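Local coordinates for protein PmoD (Methylocystis sp. ATCC 49242, PDB 6CPD) that binds copper(I) in its periplasmic cupredoxin-like domain and probably serves copper handling in methane-oxidising bacteria, at residues T110-R113 with Q117-T120; L55-I60 with A121-M126; P66-G71 with H104-V109. All coordinates share one frame; numbering follows the deposited sequence.

Interaction 1: residues T110-R113 with Q117-T120; sequences TLTR and QQET
Leu111 and Glu119 form the antiparallel hydrogen-bonded pair at the centre of this hairpin end, where strand 103-112 turns back into strand 118-127. The short strand axes approach to 4.6 Å at 161°, close to antiparallel. Of the backbone bonds, Leu111 N to Glu119 O spans 2.8 Å and its return, Glu119 N to Leu111 O, 3.0 Å. A further bond, Arg113 N to Gln117 O at 2.6 Å, follows beyond the strands. On the face carrying the threonines, the non-hydrogen-bonded pair Thr110 and Thr120 shares a hydroxyl-hydroxyl hydrogen bond, OG1 to OG1 at 3.1 Å, while the Gln118 amide lies alongside Thr112. On the face of Leu111 and Glu119, Glu119 meets Arg113 from the turn in a salt bridge, NH2 to OE1 at 3.2 Å. Arg113 bends at chi2 (-79°), bringing its guanidinium round to the Glu119 carboxylate; the oxygen sits at the guanidinium edge, in its plane, yet the nitrogen approaches from above the carboxylate, the two planes being 60° apart. With an alanine here, the Glu119 carboxylate is likely to lose its cationic mate and be freer to turn. Backbone bonds thus fix the register, and a single tilted charge pair ties the turn to the strand beyond it.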
loop_
_atom_site.group_PDB
_atom_site.type_symbol
_atom_site.label_atom_id
_atom_site.label_comp_id
_atom_site.label_asym_id
_atom_site.label_seq_id
_atom_site.Cartn_x
_atom_site.Cartn_y
_atom_site.Cartn_z
ATOM N N THR B 110 -8.196 15.063 3.120
ATOM C CA THR B 110 -9.536 15.560 2.910
ATOM C C THR B 110 -9.668 16.122 1.506
ATOM O O THR B 110 -8.914 17.010 1.118
ATOM C CB THR B 110 -9.894 16.645 3.938
ATOM O OG1 THR B 110 -9.630 16.150 5.257
ATOM C CG2 THR B 110 -11.370 17.040 3.816
ATOM N N LEU B 111 -10.620 15.585 0.749
ATOM C CA LEU B 111 -10.907 16.085 -0.584
ATOM C C LEU B 111 -12.172 16.904 -0.584
ATOM O O LEU B 111 -13.155 16.553 0.060
ATOM C CB LEU B 111 -11.077 14.958 -1.592
ATOM C CG LEU B 111 -9.892 14.166 -2.107
ATOM C CD1 LEU B 111 -10.446 13.293 -3.194
ATOM C CD2 LEU B 111 -8.819 15.088 -2.657
ATOM N N THR B 112 -12.170 17.970 -1.359
ATOM C CA THR B 112 -13.386 18.717 -1.515
ATOM C C THR B 112 -13.926 18.417 -2.903
ATOM O O THR B 112 -13.310 18.785 -3.907
ATOM C CB THR B 112 -13.159 20.233 -1.348
ATOM O OG1 THR B 112 -12.470 20.492 -0.117
ATOM C CG2 THR B 112 -14.487 20.964 -1.364
ATOM N N ARG B 113 -15.062 17.727 -2.956
ATOM C CA ARG B 113 -15.723 17.498 -4.223
ATOM C C ARG B 113 -16.157 18.894 -4.623
ATOM O O ARG B 113 -16.314 19.754 -3.761
ATOM C CB ARG B 113 -16.919 16.555 -4.087
ATOM C CG ARG B 113 -16.585 15.127 -3.700
ATOM C CD ARG B 113 -16.081 14.335 -4.878
ATOM N NE ARG B 113 -15.564 13.045 -4.441
ATOM C CZ ARG B 113 -15.166 12.086 -5.267
ATOM N NH1 ARG B 113 -15.222 12.288 -6.576
ATOM N NH2 ARG B 113 -14.703 10.937 -4.788
ATOM N N GLN B 117 -18.859 19.046 -1.347
ATOM C CA GLN B 117 -18.871 18.059 -0.284
ATOM C C GLN B 117 -17.461 17.584 0.031
ATOM O O GLN B 117 -16.580 17.596 -0.829
ATOM C CB GLN B 117 -19.765 16.872 -0.669
ATOM C CG GLN B 117 -20.514 16.239 0.501
ATOM C CD GLN B 117 -21.668 17.090 1.006
ATOM O OE1 GLN B 117 -22.030 18.102 0.398
ATOM N NE2 GLN B 117 -22.265 16.672 2.120
ATOM N N GLN B 118 -17.250 17.188 1.280
ATOM C CA GLN B 118 -15.921 16.795 1.718
ATOM C C GLN B 118 -15.885 15.311 2.026
ATOM O O GLN B 118 -16.814 14.767 2.618
ATOM C CB GLN B 118 -15.478 17.608 2.934
ATOM C CG GLN B 118 -15.232 19.068 2.611
ATOM C CD GLN B 118 -14.393 19.756 3.656
ATOM O OE1 GLN B 118 -13.371 20.366 3.345
ATOM N NE2 GLN B 118 -14.807 19.644 4.913
ATOM N N GLU B 119 -14.812 14.659 1.603
ATOM C CA GLU B 119 -14.571 13.269 1.950
ATOM C C GLU B 119 -13.208 13.175 2.604
ATOM O O GLU B 119 -12.244 13.769 2.125
ATOM C CB GLU B 119 -14.644 12.368 0.716
ATOM C CG GLU B 119 -15.898 12.566 -0.124
ATOM C CD GLU B 119 -16.023 11.573 -1.272
ATOM O OE1 GLU B 119 -15.013 10.907 -1.605
ATOM O OE2 GLU B 119 -17.137 11.459 -1.841
ATOM N N THR B 120 -13.125 12.470 3.725
ATOM C CA THR B 120 -11.840 12.288 4.382
ATOM C C THR B 120 -11.443 10.821 4.365
ATOM O O THR B 120 -12.260 9.943 4.629
ATOM C CB THR B 120 -11.857 12.832 5.833
ATOM O OG1 THR B 120 -12.051 14.250 5.800
ATOM C CG2 THR B 120 -10.527 12.551 6.544
#

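Interaction 2: residues L55-I60 with A121-M126; sequences LELRII and AQFKFM
Leu57 and Ile59 meet Phe123 and Phe125 across one face of the mixed sheet in this cupredoxin-like beta fold. Strands 55-61 and 118-127 are not neighbours in that sheet: strand 103-112 runs between them, and the nearest CA atoms, those of Ile59 and Phe123, are still 9.2 Å apart. The contact is therefore made by apolar side chains reaching over the middle strand, and it buries a modest 137 Å² of surface. Leu57 comes first along the strand. Its CG lies anti to the backbone N (chi1 171°), and the CD1 branch extends to the Phe123 ring, 4.0 Å from CE2 and nearly as near to CZ. The methyl meets the ring obliquely, and the two side chains cross at about a right angle. On the strand between, Val109 also packs on Phe123, and Phe43 and Met41 of strand 37-45 cover Leu57 and Ile59 respectively, so the pairs belong to the core between the two sheets. Arg58, next in sequence, turns to the other face, where its NH2 forms a salt bridge with Glu72. Ile59, two residues on from Leu57, again crosses its partner at about a right angle, here with its CG2 methyl. Both phenylalanines take a chi1 near +60°, at 59° and 62°, which lays their rings over the sheet toward strand 55-61. Met5 of the second subunit packs on both rings, joining this core to the dimer. The second pair closes at the rim of its ring: Ile59 CG2 lies near the plane of Phe125, at its edge, 3.9 Å from CZ.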
loop_
_atom_site.group_PDB
_atom_site.type_symbol
_atom_site.label_atom_id
_atom_site.label_comp_id
_atom_site.label_asym_id
_atom_site.label_seq_id
_atom_site.Cartn_x
_atom_site.Cartn_y
_atom_site.Cartn_z
ATOM N N LEU B 55 -7.205 19.395 -2.052
ATOM C CA LEU B 55 -6.773 18.286 -1.227
ATOM C C LEU B 55 -6.013 18.818 -0.008
ATOM O O LEU B 55 -5.034 19.557 -0.126
ATOM C CB LEU B 55 -5.920 17.330 -2.061
ATOM C CG LEU B 55 -5.370 16.025 -1.493
ATOM C CD1 LEU B 55 -5.042 15.097 -2.655
ATOM C CD2 LEU B 55 -4.124 16.263 -0.653
ATOM N N GLU B 56 -6.484 18.444 1.170
ATOM C CA GLU B 56 -5.869 18.874 2.414
ATOM C C GLU B 56 -5.229 17.673 3.105
ATOM O O GLU B 56 -5.764 16.561 3.051
ATOM C CB GLU B 56 -6.913 19.520 3.322
ATOM C CG GLU B 56 -6.446 19.754 4.748
ATOM C CD GLU B 56 -7.574 20.169 5.686
ATOM O OE1 GLU B 56 -8.757 19.991 5.326
ATOM O OE2 GLU B 56 -7.273 20.662 6.797
ATOM N N LEU B 57 -4.082 17.880 3.741
ATOM C CA LEU B 57 -3.457 16.798 4.501
ATOM C C LEU B 57 -3.184 17.256 5.926
ATOM O O LEU B 57 -2.594 18.310 6.140
ATOM C CB LEU B 57 -2.147 16.334 3.843
ATOM C CG LEU B 57 -1.293 15.358 4.678
ATOM C CD1 LEU B 57 -1.920 13.958 4.806
ATOM C CD2 LEU B 57 0.140 15.268 4.142
ATOM N N ARG B 58 -3.625 16.462 6.888
ATOM C CA ARG B 58 -3.267 16.677 8.279
ATOM C C ARG B 58 -2.780 15.384 8.882
ATOM O O ARG B 58 -3.487 14.378 8.864
ATOM C CB ARG B 58 -4.447 17.243 9.064
ATOM C CG ARG B 58 -4.124 17.438 10.546
ATOM C CD ARG B 58 -5.329 17.870 11.333
ATOM N NE ARG B 58 -5.499 19.316 11.237
ATOM C CZ ARG B 58 -6.665 19.936 11.160
ATOM N NH1 ARG B 58 -7.782 19.233 11.141
ATOM N NH2 ARG B 58 -6.710 21.254 11.085
ATOM N N ILE B 59 -1.567 15.396 9.416
ATOM C CA ILE B 59 -1.076 14.208 10.104
ATOM C C ILE B 59 -1.214 14.443 11.602
ATOM O O ILE B 59 -0.729 15.443 12.125
ATOM C CB ILE B 59 0.383 13.898 9.725
ATOM C CG1 ILE B 59 0.482 13.594 8.230
ATOM C CG2 ILE B 59 0.923 12.706 10.555
ATOM C CD1 ILE B 59 1.911 13.337 7.760
ATOM N N ILE B 60 -1.916 13.545 12.278
ATOM C CA ILE B 60 -2.116 13.674 13.722
ATOM C C ILE B 60 -1.537 12.495 14.482
ATOM O O ILE B 60 -1.396 11.385 13.948
ATOM C CB ILE B 60 -3.614 13.770 14.101
ATOM C CG1 ILE B 60 -4.349 12.495 13.662
ATOM C CG2 ILE B 60 -4.265 15.005 13.468
ATOM C CD1 ILE B 60 -5.765 12.396 14.194
ATOM N N ALA B 121 -10.182 10.558 4.049
ATOM C CA ALA B 121 -9.666 9.195 4.122
ATOM C C ALA B 121 -8.510 9.186 5.096
ATOM O O ALA B 121 -7.826 10.201 5.254
ATOM C CB ALA B 121 -9.235 8.713 2.754
ATOM N N GLN B 122 -8.299 8.050 5.759
ATOM C CA GLN B 122 -7.266 7.928 6.782
ATOM C C GLN B 122 -6.225 6.937 6.331
ATOM O O GLN B 122 -6.571 5.887 5.781
ATOM C CB GLN B 122 -7.866 7.470 8.130
ATOM C CG GLN B 122 -9.071 8.277 8.598
ATOM C CD GLN B 122 -9.677 7.763 9.907
ATOM O OE1 GLN B 122 -9.125 6.874 10.559
ATOM N NE2 GLN B 122 -10.810 8.338 10.299
ATOM N N PHE B 123 -4.953 7.292 6.463
ATOM C CA PHE B 123 -3.952 6.244 6.402
ATOM C C PHE B 123 -3.242 6.191 7.739
ATOM O O PHE B 123 -2.703 7.196 8.235
ATOM C CB PHE B 123 -2.995 6.415 5.234
ATOM C CG PHE B 123 -2.224 7.688 5.220
ATOM C CD1 PHE B 123 -0.931 7.734 5.716
ATOM C CD2 PHE B 123 -2.739 8.815 4.584
ATOM C CE1 PHE B 123 -0.187 8.912 5.660
ATOM C CE2 PHE B 123 -1.995 9.998 4.505
ATOM C CZ PHE B 123 -0.717 10.043 5.046
ATOM N N LYS B 124 -3.257 4.999 8.317
ATOM C CA LYS B 124 -2.730 4.806 9.656
ATOM C C LYS B 124 -1.339 4.250 9.516
ATOM O O LYS B 124 -1.101 3.377 8.683
ATOM C CB LYS B 124 -3.625 3.863 10.450
ATOM C CG LYS B 124 -5.037 4.381 10.606
ATOM C CD LYS B 124 -5.795 3.606 11.656
ATOM C CE LYS B 124 -7.153 4.205 11.903
ATOM N NZ LYS B 124 -7.784 3.548 13.076
ATOM N N PHE B 125 -0.399 4.772 10.295
ATOM C CA PHE B 125 0.955 4.253 10.209
ATOM C C PHE B 125 1.650 4.383 11.545
ATOM O O PHE B 125 1.167 5.052 12.457
ATOM C CB PHE B 125 1.769 4.968 9.109
ATOM C CG PHE B 125 1.961 6.453 9.328
ATOM C CD1 PHE B 125 0.973 7.355 8.969
ATOM C CD2 PHE B 125 3.154 6.949 9.861
ATOM C CE1 PHE B 125 1.154 8.722 9.161
ATOM C CE2 PHE B 125 3.349 8.317 10.045
ATOM C CZ PHE B 125 2.357 9.201 9.687
ATOM N N MET B 126 2.796 3.747 11.669
ATOM C CA MET B 126 3.521 3.956 12.897
ATOM C C MET B 126 4.981 4.253 12.647
ATOM O O MET B 126 5.561 3.850 11.632
ATOM C CB MET B 126 3.361 2.764 13.802
ATOM C CG MET B 126 4.042 1.517 13.361
ATOM S SD MET B 126 3.930 0.428 14.786
ATOM C CE MET B 126 4.547 1.551 16.038
#

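Interaction 3: residues P66-G71 with H104-V109; sequences PVLPTG and HYIGLV
Leu68 points its isobutyl group at Ile106 and Leu108, packing the loop before helix 72-77 onto one face of the mixed sheet in this cupredoxin-like fold. The approach is tip to tip in both pairs: the leucine descends from the loop while the two strand residues, two positions apart on strand 103-112, rise from the same face to meet it. With 9.9 Å between the CA atoms of Leu68 and Ile106, the terminal methyls do the touching. Both branches of Leu68 take part. CD2 reaches the CD1 methyl of Ile106 at 4.0 Å, and Leu68 CD1, besides meeting Leu108, stays within 4.2 Å of Ile106 CD1. All three side chains place their gamma carbon anti to the carbonyl carbon; for Ile106 (chi1 -52°), with CG1 in that position and chi2 extended, CD1 becomes its leading atom. Leu68 carries the loop's side of the contact, and 117 Å² is buried in all. Ile60 and Gln122, from the strands flanking 103-112, also touch Leu68, so the leucine bears on three adjacent strands. Leu75 of helix 72-77 also packs on Leu108. The closer of the two methyl contacts is Leu68 CD1 to Leu108 CD2, at 3.5 Å.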
loop_
_atom_site.group_PDB
_atom_site.type_symbol
_atom_site.label_atom_id
_atom_site.label_comp_id
_atom_site.label_asym_id
_atom_site.label_seq_id
_atom_site.Cartn_x
_atom_site.Cartn_y
_atom_site.Cartn_z
ATOM N N PRO B 66 -12.542 5.660 19.600
ATOM C CA PRO B 66 -13.355 5.054 18.540
ATOM C C PRO B 66 -13.605 6.031 17.386
ATOM O O PRO B 66 -13.512 5.655 16.224
ATOM C CB PRO B 66 -14.658 4.686 19.260
ATOM C CG PRO B 66 -14.639 5.450 20.550
ATOM C CD PRO B 66 -13.202 5.609 20.913
ATOM N N VAL B 67 -13.937 7.269 17.727
ATOM C CA VAL B 67 -14.211 8.318 16.755
ATOM C C VAL B 67 -13.108 9.388 16.716
ATOM O O VAL B 67 -12.703 9.903 17.757
ATOM C CB VAL B 67 -15.561 8.990 17.045
ATOM C CG1 VAL B 67 -15.873 10.039 15.993
ATOM C CG2 VAL B 67 -16.665 7.948 17.091
ATOM N N LEU B 68 -12.604 9.709 15.528
ATOM C CA LEU B 68 -11.656 10.823 15.403
ATOM C C LEU B 68 -12.345 12.146 15.708
ATOM O O LEU B 68 -13.501 12.335 15.339
ATOM C CB LEU B 68 -11.047 10.882 14.007
ATOM C CG LEU B 68 -9.829 9.994 13.796
ATOM C CD1 LEU B 68 -9.182 10.309 12.470
ATOM C CD2 LEU B 68 -8.839 10.165 14.953
ATOM N N PRO B 69 -11.655 13.052 16.421
ATOM C CA PRO B 69 -12.189 14.398 16.660
ATOM C C PRO B 69 -12.473 15.106 15.347
ATOM O O PRO B 69 -11.753 14.884 14.374
ATOM C CB PRO B 69 -11.058 15.104 17.413
ATOM C CG PRO B 69 -10.267 14.020 18.006
ATOM C CD PRO B 69 -10.332 12.880 17.040
ATOM N N THR B 70 -13.507 15.938 15.312
ATOM C CA THR B 70 -13.821 16.672 14.096
ATOM C C THR B 70 -13.659 18.173 14.320
ATOM O O THR B 70 -13.528 18.937 13.365
ATOM C CB THR B 70 -15.250 16.364 13.612
ATOM O OG1 THR B 70 -16.150 16.406 14.725
ATOM C CG2 THR B 70 -15.305 14.976 12.988
ATOM N N GLY B 71 -13.654 18.590 15.584
ATOM C CA GLY B 71 -13.435 19.987 15.922
ATOM C C GLY B 71 -12.010 20.393 15.592
ATOM O O GLY B 71 -11.069 19.646 15.872
ATOM N N HIS B 104 1.963 5.911 17.089
ATOM C CA HIS B 104 0.984 5.735 16.019
ATOM C C HIS B 104 0.513 7.079 15.525
ATOM O O HIS B 104 0.240 7.981 16.331
ATOM C CB HIS B 104 -0.247 4.947 16.484
ATOM C CG HIS B 104 0.034 3.529 16.857
ATOM N ND1 HIS B 104 0.283 3.133 18.154
ATOM C CD2 HIS B 104 0.079 2.406 16.103
ATOM C CE1 HIS B 104 0.470 1.827 18.181
ATOM N NE2 HIS B 104 0.359 1.363 16.948
ATOM N N TYR B 105 0.381 7.189 14.205
ATOM C CA TYR B 105 -0.028 8.426 13.574
ATOM C C TYR B 105 -1.125 8.140 12.566
ATOM O O TYR B 105 -1.307 6.998 12.128
ATOM C CB TYR B 105 1.157 9.123 12.880
ATOM C CG TYR B 105 2.219 9.564 13.848
ATOM C CD1 TYR B 105 3.209 8.687 14.261
ATOM C CD2 TYR B 105 2.215 10.846 14.375
ATOM C CE1 TYR B 105 4.189 9.090 15.174
ATOM C CE2 TYR B 105 3.181 11.253 15.276
ATOM C CZ TYR B 105 4.166 10.377 15.668
ATOM O OH TYR B 105 5.121 10.801 16.574
ATOM N N ILE B 106 -1.860 9.182 12.206
ATOM C CA ILE B 106 -2.881 9.064 11.184
ATOM C C ILE B 106 -2.727 10.207 10.195
ATOM O O ILE B 106 -2.699 11.370 10.600
ATOM C CB ILE B 106 -4.308 9.107 11.777
ATOM C CG1 ILE B 106 -4.468 8.083 12.910
ATOM C CG2 ILE B 106 -5.343 8.928 10.654
ATOM C CD1 ILE B 106 -5.858 7.992 13.489
ATOM N N GLY B 107 -2.629 9.891 8.909
ATOM C CA GLY B 107 -2.663 10.929 7.902
ATOM C C GLY B 107 -4.108 11.079 7.463
ATOM O O GLY B 107 -4.728 10.117 7.006
ATOM N N LEU B 108 -4.658 12.274 7.648
ATOM C CA LEU B 108 -6.021 12.570 7.221
ATOM C C LEU B 108 -6.007 13.329 5.907
ATOM O O LEU B 108 -5.561 14.475 5.866
ATOM C CB LEU B 108 -6.756 13.399 8.269
ATOM C CG LEU B 108 -6.861 12.769 9.644
ATOM C CD1 LEU B 108 -7.458 13.758 10.643
ATOM C CD2 LEU B 108 -7.711 11.532 9.524
ATOM N N VAL B 109 -6.490 12.702 4.847
ATOM C CA VAL B 109 -6.548 13.349 3.542
ATOM C C VAL B 109 -7.983 13.771 3.286
ATOM O O VAL B 109 -8.890 12.943 3.256
ATOM C CB VAL B 109 -6.081 12.430 2.399
ATOM C CG1 VAL B 109 -6.165 13.171 1.065
ATOM C CG2 VAL B 109 -4.660 11.917 2.654
#

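In the fold
All three interactions involve one mixed sheet, in which strand 103-112 lies between strands 55-61 and 118-127. Interaction 1 is the hairpin end of that sheet; interaction 2 shares strand 118-127 with it and reaches across 103-112 to 55-61 on the inner face. The centres of interactions 1 and 2 are about 13 Å apart. Interaction 3 covers the outer face, and the centres of interactions 2 and 3 are about 7 Å apart. Backbone contacts stitch them together: Thr110 O lies 2.8 Å from Glu56 N, and Phe123 O 2.8 Å from Gly107 N, both probable hydrogen bonds. The copper(I) ion, bound by Met7 and Met9, is about 10 Å from the Phe123 side chain and about 14 Å from that of Glu119, so neither is a ligand.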